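Local structure of subtilisin-like serine protease (Fervidobacterium pennivorans, 1R6V) at residues E139-V143 with L430-D434; P170-Q175 with A209-K215; D193-G197 with P228-D234; V220-A224 with G389-V393; E360-E364 with T373-Y377. The protein breaks down keratin into peptides as a calcium-binding, subtilisin-like serine protease, allowing its bacterium to grow on native feathers. The protein carries 1 engineered substitution. One frame throughout, in Å; residues are numbered along the deposited sequence.

Contact 1 (E139-V143 with L430-D434); sequences EAIGV and LVKLD
Ile141 lays its CG2 methyl over Val431, 3.6 Å from Val431 CG1 and 3.5 Å from the carbonyl Val431 O, with chi1 in the p well. The backbone is helical at Glu139 and Ala140, then breaks at Gly142, whose phi of 87° and psi of 19° end the helix; Gly142 N bonds back to Glu139 O at 3.1 Å. Glycine is required here, since a CB would jam against the preceding carbonyl and also strike Asp434 CG. The other segment is extended at Leu430 and Val431, puts Lys432 at the N-cap and turns helical at Leu433. In register, the CA atoms of Ile141 and Lys432 lie 4.6 Å apart and those of Gly142 and Asp434 5.2 Å. Leu433 N, in the first turn of its helix, donates to Ile141 O at 2.8 Å. Lys432, folded through m, m, t, t, brings NZ to within 2.6 Å of Ala140 O, the long chain letting a charge reach the carbonyl end of a helix. Asp434 OD2 (2.6 Å) and Gly142 O (3.0 Å) both accept from one water. Inside, Val143 CG2 touches Leu433 CD1 at 3.8 Å, and Leu433 also packs on Val390 and Val393 of helix 380-397. The arrangement is that of a Schellman motif closing helix 136-140 against the N-terminus of helix 433-438.

Contact 2 (P170-Q175 with A209-K215); sequences PDLEGQ and AAKKDGK. With CA (calcium ion), chain B.
Lys211 meets its partners with three different atoms: its amide N donates to Asp171 O at 2.8 Å and nearly straight (172°), its carbonyl O binds calcium at 2.3 Å, and its side chain, all-t and fully stretched, carries NZ to Glu173 OE2 in a 2.9 Å salt bridge. The CA atoms of Asp171 and Lys211 are 5.3 Å apart. Residues 170-172 form a 3-10 turn, with Glu173 N on Pro170 O at 3.2 Å; Gly174, at phi 74°, then takes the chain round so that Gln175 CG lies 4.0 Å from Lys211 CB. Calcium is held by Asp171 OD1 (2.3 Å), Asp213 OD1 (2.5 Å) and Lys215 O (2.3 Å) as well, while Glu129 and Ile217 complete the six ligands. Carboxylates suit the ion by charge; the lysines serve through backbone oxygens. Asp213 OD1 also accepts from Lys215 N at 3.1 Å, an Asx turn that shapes the loop, with Gly214 taking positive phi. This ligand pattern is consistent with the high-affinity calcium site of subtilisins. Asp171 OD2 bonds to Tyr374 OH of strand 374-378, and the site lies between the loop leading from strand 157-162 to strand 179-181 and the one leading from helix 200-209 to strand 225-230.

Contact 3 (D193-G197 with P228-D234); sequences DSSYG and PIVIFDD
This is a buried loop-to-strand contact at the C-terminal end of strand 225-230, in the mixed, mainly parallel sheet of the catalytic domain; the side chain of Phe232 is about 6 Å from that of Asp162, the probable charge-relay aspartate. Segment 193-197 opens with an Asx turn: Asp193 OD1 accepts from Ser195 N at 3.0 Å and from Ser195 OG at 2.6 Å. Segment 228-234 is extended to Val230, then loops to Asp234, the N-cap of helix 235-238, whose carboxylate caps Ala236 N. The CA atoms of Ser194 and Pro228 are 7.6 Å apart, but those of Gly197 and Asp233 only 4.3 Å. Glycine fits this close end, because a CB would fall 1.9 Å from Phe232 O; instead Gly197 CA makes a CA-H...O contact with Phe232 O at 3.1 Å. At the wider end side chains fill the gap: Ser194 OG, hydrogen-bonded to Val165 N, lies 3.8 Å from Pro228 CB, and Ser194 O 3.9 Å from Val230 CG2. Tyr196, chi1 m, has Val230 CG2 at its ring edge, 4.4 Å from Tyr196 CD2, and its CB lies 3.5 Å from Asp233 OD1, which accepts from Asp234 N at 2.6 Å. Direct hydrogen bonds between the segments are absent, so van der Waals fit joins them, together with Arg181, which pairs with Asp233 in a salt bridge and with Tyr196 in a cation-pi contact.

Contact 4 (V220-A224 with G389-V393); sequences VAPGA and GVVAV
Val220, with helical backbone angles and chi1 in the t well, points its side chain at helix 380-397, which carries Ser381, the probable charge-relay serine, near its start: Val220 CG1 sits 3.5 Å from Gly389 C and 4.2 Å from Val390 CG2. The CA atoms of Val220 and Gly389 are only 5.1 Å apart, which glycine makes possible, as a CB on Gly389 would lie 2.6 Å from Val220 CB. Val220 O approaches Val393 CG2 at 3.7 Å while bonding to the indole of Trp148. Ala221 follows, its CB touching Gly389 O (3.6 Å), Val393 CG2 (3.7 Å) and Ala392 CB (4.0 Å). A type I beta turn then runs from Ala221 to Ala224, closed by Ala224 N on Ala221 O at 3.0 Å; Pro222 points away, and neither it nor Gly223 touches the helix. Ala224 returns, with its CB 4.3 Å from Ala392 CB. Mainly apolar side chains meet, beside backbone atoms already bonded elsewhere, so small residues and shape set the fit.

Contact 5 (E360-E364 with T373-Y377); sequences EGHNE and TYDYY
His362 takes chi1 in the p well (73°), which lays one face of its imidazole against Thr373: Thr373 CG2 lies 3.7 Å from the centroid of the His362 ring, 15° off the normal, a CH-pi contact, while His362 ND1 bonds to Tyr359 OH. Gly361 adopts phi 95° and psi 171°, angles that call for glycine. Asn363 is t, turned toward the strand, and its amide N donates to Tyr374 O at 2.8 Å; the CA atoms of Asn363 and Asp375 are 5.0 Å apart. As the touching parts, 361-363 and 373-376, run 74° apart, this is a crossing of loop over strand rather than sheet pairing. Strand 374-378 is the middle one of a three-stranded antiparallel sheet, between strand 104-105, probably of the propeptide, and strand 347-350. Asp375, with chi1 off-well at -147°, divides its carboxylate: OD1 accepts from Tyr376 N (2.8 Å) and from a water (2.7 Å) that Asn363 ND2 reaches at 2.9 Å, while Asp375 OD2 (2.7 Å) shares a second water with Gly361 O (3.0 Å) and Tyr377 OH (2.6 Å). A third water joins Asn363 O (2.9 Å) to Tyr374 N (2.7 Å). Tyr374 and Tyr376 are m, and their hydroxyls bond to Asp171 of the calcium site and to Glu134. Asn363 OD1 bonds to Asn365 N, and Asn363 ND2 approaches the Tyr376 ring at CE1, 3.9 Å away.

In the fold
All five contacts belong to the catalytic domain, and contact 1, joining residues 287 apart, closes a loop in which the other four are nested. Contacts 1 and 4, centres about 12 Å apart, share one apolar core: Ile141 packs on Val220 and Val390, and Leu433 on Val390 and Val393. Contact 4 touches contact 2 (centres about 13 Å apart) through Ala209 and Ala221, and contact 2 is tied to contact 5 (centres about 17 Å apart) by Asp171 and Tyr374. Contact 3, its centre about 20 Å from that of contact 2, alternates with it along the chain and lies near Asp162, the probable charge-relay aspartate. A continuous series runs from helix core through calcium site to strand 374-378, which leads into helix 380-397.

Contact 1 (E139-V143 with L430-D434)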
# COMPACT_ATOMS: atom_id res chain seq x y z
N GLU A 139 -7.51 -29.27 13.99
CA GLU A 139 -7.96 -30.49 13.32
C GLU A 139 -8.27 -30.19 11.86
O GLU A 139 -7.90 -30.95 10.96
CB GLU A 139 -9.22 -31.06 13.98
CG GLU A 139 -9.52 -32.47 13.48
CD GLU A 139 -10.92 -32.97 13.83
OE1 GLU A 139 -11.53 -32.43 14.78
OE2 GLU A 139 -11.40 -33.92 13.17
N ALA A 140 -8.93 -29.07 11.61
CA ALA A 140 -9.29 -28.71 10.25
C ALA A 140 -8.10 -28.54 9.32
O ALA A 140 -8.18 -28.88 8.15
CB ALA A 140 -10.13 -27.45 10.26
N ILE A 141 -7.00 -27.99 9.83
CA ILE A 141 -5.84 -27.80 8.95
C ILE A 141 -4.93 -29.02 8.88
O ILE A 141 -3.91 -28.99 8.20
CB ILE A 141 -5.02 -26.52 9.33
CG1 ILE A 141 -4.45 -26.62 10.75
CG2 ILE A 141 -5.92 -25.29 9.15
CD1 ILE A 141 -3.53 -25.45 11.15
N GLY A 142 -5.30 -30.09 9.57
CA GLY A 142 -4.51 -31.32 9.52
C GLY A 142 -3.35 -31.47 10.50
O GLY A 142 -2.46 -32.29 10.28
N VAL A 143 -3.36 -30.70 11.58
CA VAL A 143 -2.30 -30.81 12.56
C VAL A 143 -2.42 -32.12 13.35
O VAL A 143 -3.52 -32.54 13.70
CB VAL A 143 -2.36 -29.64 13.57
CG1 VAL A 143 -1.43 -29.91 14.74
CG2 VAL A 143 -2.01 -28.33 12.88
N LEU A 430 -9.45 -24.37 1.82
CA LEU A 430 -8.97 -24.48 3.19
C LEU A 430 -7.48 -24.82 3.23
O LEU A 430 -7.05 -25.80 2.62
CB LEU A 430 -9.75 -25.57 3.91
CG LEU A 430 -9.21 -26.05 5.26
CD1 LEU A 430 -9.32 -24.90 6.30
CD2 LEU A 430 -10.03 -27.27 5.74
N VAL A 431 -6.70 -24.03 3.97
CA VAL A 431 -5.27 -24.32 4.07
C VAL A 431 -5.09 -25.69 4.76
O VAL A 431 -5.78 -26.00 5.74
CB VAL A 431 -4.54 -23.19 4.87
CG1 VAL A 431 -4.98 -23.20 6.33
CG2 VAL A 431 -3.02 -23.37 4.76
N LYS A 432 -4.17 -26.49 4.25
CA LYS A 432 -3.90 -27.81 4.80
C LYS A 432 -2.42 -27.98 5.10
O LYS A 432 -1.60 -28.13 4.18
CB LYS A 432 -4.38 -28.89 3.82
CG LYS A 432 -5.89 -29.08 3.82
CD LYS A 432 -6.30 -29.74 5.12
CE LYS A 432 -7.73 -30.21 5.08
NZ LYS A 432 -8.08 -30.84 6.38
N LEU A 433 -2.09 -27.96 6.38
CA LEU A 433 -0.70 -28.10 6.81
C LEU A 433 -0.14 -29.47 6.46
O LEU A 433 1.00 -29.59 6.01
CB LEU A 433 -0.58 -27.90 8.33
CG LEU A 433 0.71 -27.35 8.97
CD1 LEU A 433 0.81 -27.87 10.39
CD2 LEU A 433 1.94 -27.71 8.17
N ASP A 434 -0.94 -30.51 6.65
CA ASP A 434 -0.42 -31.83 6.35
C ASP A 434 -0.08 -32.01 4.88
O ASP A 434 1.01 -32.50 4.56
CB ASP A 434 -1.36 -32.95 6.88
CG ASP A 434 -2.80 -32.84 6.38
OD1 ASP A 434 -3.14 -31.89 5.65
OD2 ASP A 434 -3.61 -33.74 6.73
O HOH W 1 -3.13 -34.89 9.03

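Contact 2 (P170-Q175 with A209-K215)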
# COMPACT_ATOMS: atom_id res chain seq x y z
N PRO A 170 0.92 -17.63 30.91
CA PRO A 170 1.62 -18.89 31.14
C PRO A 170 1.78 -19.75 29.88
O PRO A 170 2.81 -20.38 29.69
CB PRO A 170 0.80 -19.56 32.24
CG PRO A 170 -0.57 -18.97 32.09
CD PRO A 170 -0.28 -17.52 31.75
N ASP A 171 0.76 -19.75 29.01
CA ASP A 171 0.82 -20.54 27.77
C ASP A 171 1.78 -19.92 26.74
O ASP A 171 1.96 -20.47 25.65
CB ASP A 171 -0.58 -20.62 27.14
CG ASP A 171 -1.01 -22.05 26.83
OD1 ASP A 171 -0.15 -22.96 26.79
OD2 ASP A 171 -2.22 -22.27 26.61
N LEU A 172 2.38 -18.78 27.05
CA LEU A 172 3.33 -18.16 26.13
C LEU A 172 4.72 -18.09 26.73
O LEU A 172 5.61 -17.47 26.16
CB LEU A 172 2.87 -16.74 25.73
CG LEU A 172 1.56 -16.67 24.94
CD1 LEU A 172 1.21 -15.21 24.66
CD2 LEU A 172 1.71 -17.43 23.62
N GLU A 173 4.90 -18.73 27.88
CA GLU A 173 6.21 -18.72 28.53
C GLU A 173 7.27 -19.29 27.59
O GLU A 173 7.08 -20.34 26.99
CB GLU A 173 6.17 -19.54 29.83
CG GLU A 173 7.43 -19.38 30.70
CD GLU A 173 8.60 -20.26 30.23
OE1 GLU A 173 9.76 -19.91 30.52
OE2 GLU A 173 8.34 -21.31 29.59
N GLY A 174 8.39 -18.58 27.47
CA GLY A 174 9.46 -19.04 26.60
C GLY A 174 9.19 -18.89 25.11
O GLY A 174 10.08 -19.12 24.29
N GLN A 175 7.97 -18.46 24.76
CA GLN A 175 7.57 -18.31 23.37
C GLN A 175 7.65 -16.90 22.78
O GLN A 175 7.60 -16.74 21.56
CB GLN A 175 6.14 -18.81 23.18
CG GLN A 175 5.94 -20.24 23.61
CD GLN A 175 6.57 -21.21 22.64
OE1 GLN A 175 5.94 -21.63 21.65
NE2 GLN A 175 7.82 -21.56 22.89
N ALA A 209 1.70 -19.86 18.24
CA ALA A 209 2.70 -20.57 19.03
C ALA A 209 2.45 -20.80 20.51
O ALA A 209 3.41 -20.79 21.29
CB ALA A 209 4.04 -19.87 18.85
N ALA A 210 1.22 -21.02 20.94
CA ALA A 210 1.03 -21.28 22.36
C ALA A 210 1.89 -22.52 22.66
O ALA A 210 1.97 -23.46 21.87
CB ALA A 210 -0.45 -21.54 22.68
N LYS A 211 2.53 -22.51 23.82
CA LYS A 211 3.42 -23.59 24.24
C LYS A 211 2.82 -24.99 24.37
O LYS A 211 1.74 -25.16 24.92
CB LYS A 211 4.05 -23.18 25.57
CG LYS A 211 5.21 -24.03 26.07
CD LYS A 211 5.58 -23.58 27.48
CE LYS A 211 6.76 -24.35 28.04
NZ LYS A 211 7.08 -23.96 29.45
N LYS A 212 3.52 -25.99 23.85
CA LYS A 212 3.03 -27.37 23.99
C LYS A 212 3.57 -27.81 25.35
O LYS A 212 4.74 -28.13 25.49
CB LYS A 212 3.59 -28.25 22.88
CG LYS A 212 2.94 -29.61 22.79
CD LYS A 212 3.44 -30.34 21.57
CE LYS A 212 2.77 -31.69 21.41
NZ LYS A 212 2.94 -32.56 22.62
N ASP A 213 2.70 -27.79 26.36
CA ASP A 213 3.14 -28.14 27.70
C ASP A 213 2.08 -28.87 28.52
O ASP A 213 2.15 -28.90 29.75
CB ASP A 213 3.56 -26.87 28.45
CG ASP A 213 2.42 -25.88 28.59
OD1 ASP A 213 1.33 -26.16 28.07
OD2 ASP A 213 2.62 -24.82 29.24
N GLY A 214 1.09 -29.43 27.82
CA GLY A 214 0.02 -30.16 28.49
C GLY A 214 -1.11 -29.29 29.04
O GLY A 214 -2.20 -29.80 29.33
N LYS A 215 -0.85 -28.00 29.19
CA LYS A 215 -1.83 -27.06 29.74
C LYS A 215 -2.39 -26.10 28.69
O LYS A 215 -1.77 -25.86 27.67
CB LYS A 215 -1.17 -26.23 30.84
CG LYS A 215 -0.50 -27.05 31.93
CD LYS A 215 -1.54 -27.67 32.85
CE LYS A 215 -0.91 -28.32 34.08
NZ LYS A 215 -1.94 -28.75 35.05
CA CA B . -0.12 -25.23 26.23

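Contact 3 (D193-G197 with P228-D234)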
# COMPACT_ATOMS: atom_id res chain seq x y z
N ASP A 193 4.89 -8.27 29.01
CA ASP A 193 3.56 -7.89 28.55
C ASP A 193 3.65 -6.60 27.73
O ASP A 193 4.01 -5.54 28.26
CB ASP A 193 2.66 -7.69 29.78
CG ASP A 193 1.28 -7.17 29.43
OD1 ASP A 193 0.90 -7.20 28.24
OD2 ASP A 193 0.56 -6.74 30.35
N SER A 194 3.36 -6.69 26.43
CA SER A 194 3.41 -5.51 25.57
C SER A 194 2.04 -5.25 24.95
O SER A 194 1.94 -4.58 23.93
CB SER A 194 4.46 -5.68 24.45
OG SER A 194 4.20 -6.83 23.66
N SER A 195 0.99 -5.74 25.61
CA SER A 195 -0.37 -5.61 25.10
C SER A 195 -0.99 -4.20 25.18
O SER A 195 -2.15 -4.03 25.54
CB SER A 195 -1.28 -6.65 25.79
OG SER A 195 -1.33 -6.49 27.21
N TYR A 196 -0.21 -3.19 24.80
CA TYR A 196 -0.67 -1.81 24.83
C TYR A 196 -1.95 -1.51 24.04
O TYR A 196 -2.74 -0.65 24.46
CB TYR A 196 0.45 -0.89 24.32
CG TYR A 196 1.69 -0.92 25.17
CD1 TYR A 196 1.70 -0.34 26.43
CD2 TYR A 196 2.85 -1.55 24.73
CE1 TYR A 196 2.83 -0.39 27.24
CE2 TYR A 196 3.98 -1.61 25.53
CZ TYR A 196 3.96 -1.03 26.78
OH TYR A 196 5.06 -1.09 27.59
N GLY A 197 -2.17 -2.20 22.93
CA GLY A 197 -3.33 -1.92 22.10
C GLY A 197 -4.57 -2.76 22.35
O GLY A 197 -5.59 -2.58 21.68
N PRO A 228 6.84 -9.58 19.04
CA PRO A 228 5.79 -8.56 19.00
C PRO A 228 6.24 -7.21 18.43
O PRO A 228 7.31 -6.70 18.80
CB PRO A 228 5.33 -8.46 20.46
CG PRO A 228 6.50 -8.96 21.24
CD PRO A 228 7.10 -10.05 20.41
N ILE A 229 5.45 -6.68 17.51
CA ILE A 229 5.69 -5.37 16.91
C ILE A 229 4.40 -4.61 17.19
O ILE A 229 3.34 -4.95 16.68
CB ILE A 229 5.94 -5.43 15.38
CG1 ILE A 229 7.12 -6.37 15.06
CG2 ILE A 229 6.18 -4.01 14.83
CD1 ILE A 229 8.53 -5.88 15.52
N VAL A 230 4.49 -3.58 18.03
CA VAL A 230 3.30 -2.84 18.41
C VAL A 230 2.93 -1.73 17.44
O VAL A 230 3.60 -0.70 17.40
CB VAL A 230 3.48 -2.25 19.83
CG1 VAL A 230 2.20 -1.53 20.29
CG2 VAL A 230 3.84 -3.36 20.80
N ILE A 231 1.89 -1.95 16.64
CA ILE A 231 1.46 -0.91 15.73
C ILE A 231 0.11 -0.30 16.09
O ILE A 231 -0.30 0.71 15.49
CB ILE A 231 1.51 -1.37 14.25
CG1 ILE A 231 0.52 -2.52 13.98
CG2 ILE A 231 2.94 -1.79 13.91
CD1 ILE A 231 0.07 -2.55 12.50
N PHE A 232 -0.58 -0.92 17.05
CA PHE A 232 -1.81 -0.38 17.62
C PHE A 232 -1.43 -0.31 19.09
O PHE A 232 -1.38 -1.30 19.80
CB PHE A 232 -3.03 -1.27 17.38
CG PHE A 232 -3.60 -1.06 16.02
CD1 PHE A 232 -3.14 -1.82 14.94
CD2 PHE A 232 -4.50 -0.02 15.78
CE1 PHE A 232 -3.56 -1.54 13.65
CE2 PHE A 232 -4.92 0.27 14.47
CZ PHE A 232 -4.44 -0.50 13.41
N ASP A 233 -1.08 0.91 19.48
CA ASP A 233 -0.61 1.22 20.82
C ASP A 233 -1.76 1.80 21.66
O ASP A 233 -2.93 1.71 21.27
CB ASP A 233 0.54 2.23 20.66
CG ASP A 233 1.58 2.12 21.77
OD1 ASP A 233 1.20 2.28 22.94
OD2 ASP A 233 2.78 1.90 21.46
N ASP A 234 -1.42 2.37 22.81
CA ASP A 234 -2.43 2.96 23.70
C ASP A 234 -2.89 4.30 23.12
O ASP A 234 -2.10 5.24 23.04
CB ASP A 234 -1.84 3.19 25.09
CG ASP A 234 -2.88 3.63 26.11
OD1 ASP A 234 -3.93 4.18 25.71
OD2 ASP A 234 -2.64 3.42 27.31

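Contact 4 (V220-A224 with G389-V393)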
# COMPACT_ATOMS: atom_id res chain seq x y z
N VAL A 220 -0.26 -23.64 16.27
CA VAL A 220 -0.06 -24.39 15.04
C VAL A 220 1.43 -24.76 14.92
O VAL A 220 1.78 -25.84 14.45
CB VAL A 220 -0.44 -23.53 13.82
CG1 VAL A 220 -0.03 -24.23 12.55
CG2 VAL A 220 -1.95 -23.25 13.83
N ALA A 221 2.27 -23.83 15.36
CA ALA A 221 3.73 -23.96 15.31
C ALA A 221 4.32 -23.78 16.71
O ALA A 221 4.92 -22.75 17.02
CB ALA A 221 4.30 -22.89 14.35
N PRO A 222 4.16 -24.79 17.57
CA PRO A 222 4.68 -24.68 18.94
C PRO A 222 6.20 -24.55 19.04
O PRO A 222 6.72 -24.21 20.10
CB PRO A 222 4.15 -25.93 19.62
CG PRO A 222 4.01 -26.92 18.49
CD PRO A 222 3.50 -26.08 17.34
N GLY A 223 6.89 -24.79 17.94
CA GLY A 223 8.35 -24.66 17.98
C GLY A 223 8.84 -23.27 17.63
O GLY A 223 10.00 -22.92 17.89
N ALA A 224 7.95 -22.46 17.05
CA ALA A 224 8.30 -21.09 16.66
C ALA A 224 8.37 -20.13 17.83
O ALA A 224 8.06 -20.49 18.96
CB ALA A 224 7.30 -20.58 15.62
N GLY A 389 0.96 -19.61 11.14
CA GLY A 389 1.51 -20.78 11.82
C GLY A 389 1.92 -21.87 10.83
O GLY A 389 2.96 -22.52 10.98
N VAL A 390 1.09 -22.09 9.81
CA VAL A 390 1.41 -23.09 8.81
C VAL A 390 2.70 -22.67 8.09
O VAL A 390 3.57 -23.49 7.86
CB VAL A 390 0.26 -23.24 7.79
CG1 VAL A 390 0.72 -24.09 6.59
CG2 VAL A 390 -0.93 -23.93 8.47
N VAL A 391 2.80 -21.39 7.73
CA VAL A 391 4.02 -20.91 7.07
C VAL A 391 5.26 -21.16 7.94
O VAL A 391 6.32 -21.56 7.44
CB VAL A 391 3.92 -19.39 6.73
CG1 VAL A 391 5.27 -18.86 6.18
CG2 VAL A 391 2.83 -19.16 5.68
N ALA A 392 5.15 -20.88 9.24
CA ALA A 392 6.29 -21.09 10.12
C ALA A 392 6.75 -22.55 10.12
O ALA A 392 7.95 -22.81 10.13
CB ALA A 392 5.95 -20.63 11.55
N VAL A 393 5.80 -23.48 10.13
CA VAL A 393 6.14 -24.91 10.11
C VAL A 393 6.82 -25.24 8.76
O VAL A 393 7.84 -25.93 8.71
CB VAL A 393 4.86 -25.80 10.35
CG1 VAL A 393 5.21 -27.30 10.24
CG2 VAL A 393 4.32 -25.52 11.76

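Contact 5 (E360-E364 with T373-Y377)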
# COMPACT_ATOMS: atom_id res chain seq x y z
N GLU A 360 -9.20 -7.30 27.97
CA GLU A 360 -10.48 -6.95 27.36
C GLU A 360 -11.52 -8.02 27.68
O GLU A 360 -12.44 -8.27 26.89
CB GLU A 360 -10.36 -6.81 25.85
CG GLU A 360 -9.46 -5.68 25.40
CD GLU A 360 -9.65 -5.38 23.94
OE1 GLU A 360 -10.82 -5.13 23.54
OE2 GLU A 360 -8.65 -5.38 23.18
N GLY A 361 -11.35 -8.65 28.84
CA GLY A 361 -12.27 -9.70 29.26
C GLY A 361 -11.74 -11.08 28.88
O GLY A 361 -10.75 -11.21 28.17
N HIS A 362 -12.40 -12.11 29.39
CA HIS A 362 -12.00 -13.47 29.08
C HIS A 362 -13.18 -14.38 29.40
O HIS A 362 -14.12 -13.96 30.08
CB HIS A 362 -10.74 -13.89 29.87
CG HIS A 362 -10.98 -14.14 31.33
ND1 HIS A 362 -11.20 -13.13 32.24
CD2 HIS A 362 -11.02 -15.30 32.03
CE1 HIS A 362 -11.35 -13.65 33.44
NE2 HIS A 362 -11.24 -14.96 33.35
N ASN A 363 -13.15 -15.61 28.91
CA ASN A 363 -14.24 -16.54 29.20
C ASN A 363 -13.84 -17.35 30.43
O ASN A 363 -12.97 -18.21 30.37
CB ASN A 363 -14.51 -17.46 28.00
CG ASN A 363 -15.72 -18.35 28.22
OD1 ASN A 363 -15.82 -19.02 29.24
ND2 ASN A 363 -16.64 -18.35 27.26
N GLU A 364 -14.49 -17.07 31.56
CA GLU A 364 -14.16 -17.73 32.82
C GLU A 364 -14.49 -19.22 32.90
O GLU A 364 -14.06 -19.90 33.84
CB GLU A 364 -14.86 -17.00 33.97
CG GLU A 364 -16.36 -17.08 33.91
CD GLU A 364 -17.03 -16.25 34.99
OE1 GLU A 364 -16.76 -15.04 35.06
OE2 GLU A 364 -17.83 -16.81 35.78
N THR A 373 -5.76 -16.92 31.12
CA THR A 373 -7.04 -16.43 30.61
C THR A 373 -7.18 -16.73 29.12
O THR A 373 -6.23 -16.55 28.37
CB THR A 373 -7.17 -14.92 30.83
OG1 THR A 373 -5.94 -14.28 30.44
CG2 THR A 373 -7.44 -14.63 32.32
N TYR A 374 -8.37 -17.15 28.71
CA TYR A 374 -8.62 -17.51 27.32
C TYR A 374 -9.97 -17.00 26.88
O TYR A 374 -10.81 -16.68 27.71
CB TYR A 374 -8.64 -19.03 27.16
CG TYR A 374 -7.35 -19.70 27.54
CD1 TYR A 374 -7.02 -19.93 28.88
CD2 TYR A 374 -6.43 -20.06 26.56
CE1 TYR A 374 -5.80 -20.48 29.23
CE2 TYR A 374 -5.21 -20.60 26.89
CZ TYR A 374 -4.89 -20.81 28.22
OH TYR A 374 -3.66 -21.31 28.54
N ASP A 375 -10.17 -16.92 25.57
CA ASP A 375 -11.46 -16.52 25.04
C ASP A 375 -11.61 -17.04 23.63
O ASP A 375 -10.62 -17.36 22.96
CB ASP A 375 -11.65 -14.98 25.05
CG ASP A 375 -13.11 -14.58 25.30
OD1 ASP A 375 -13.99 -15.46 25.16
OD2 ASP A 375 -13.36 -13.39 25.64
N TYR A 376 -12.86 -17.12 23.20
CA TYR A 376 -13.20 -17.59 21.86
C TYR A 376 -13.52 -16.39 20.98
O TYR A 376 -14.41 -15.61 21.28
CB TYR A 376 -14.45 -18.50 21.90
CG TYR A 376 -14.33 -19.70 22.81
CD1 TYR A 376 -14.53 -19.57 24.18
CD2 TYR A 376 -14.03 -20.97 22.30
CE1 TYR A 376 -14.44 -20.65 25.03
CE2 TYR A 376 -13.93 -22.07 23.16
CZ TYR A 376 -14.14 -21.89 24.52
OH TYR A 376 -14.04 -22.94 25.41
N TYR A 377 -12.79 -16.26 19.87
CA TYR A 377 -12.99 -15.15 18.95
C TYR A 377 -13.37 -15.65 17.56
O TYR A 377 -13.19 -16.82 17.21
CB TYR A 377 -11.69 -14.34 18.79
CG TYR A 377 -11.29 -13.48 19.96
CD1 TYR A 377 -12.10 -13.35 21.09
CD2 TYR A 377 -10.09 -12.76 19.92
CE1 TYR A 377 -11.73 -12.53 22.17
CE2 TYR A 377 -9.71 -11.94 20.98
CZ TYR A 377 -10.52 -11.82 22.10
OH TYR A 377 -10.14 -11.02 23.15
O HOH W 2 -11.51 -11.41 25.32
O HOH W 3 -10.09 -18.26 30.48
O HOH W 4 -16.52 -16.51 25.01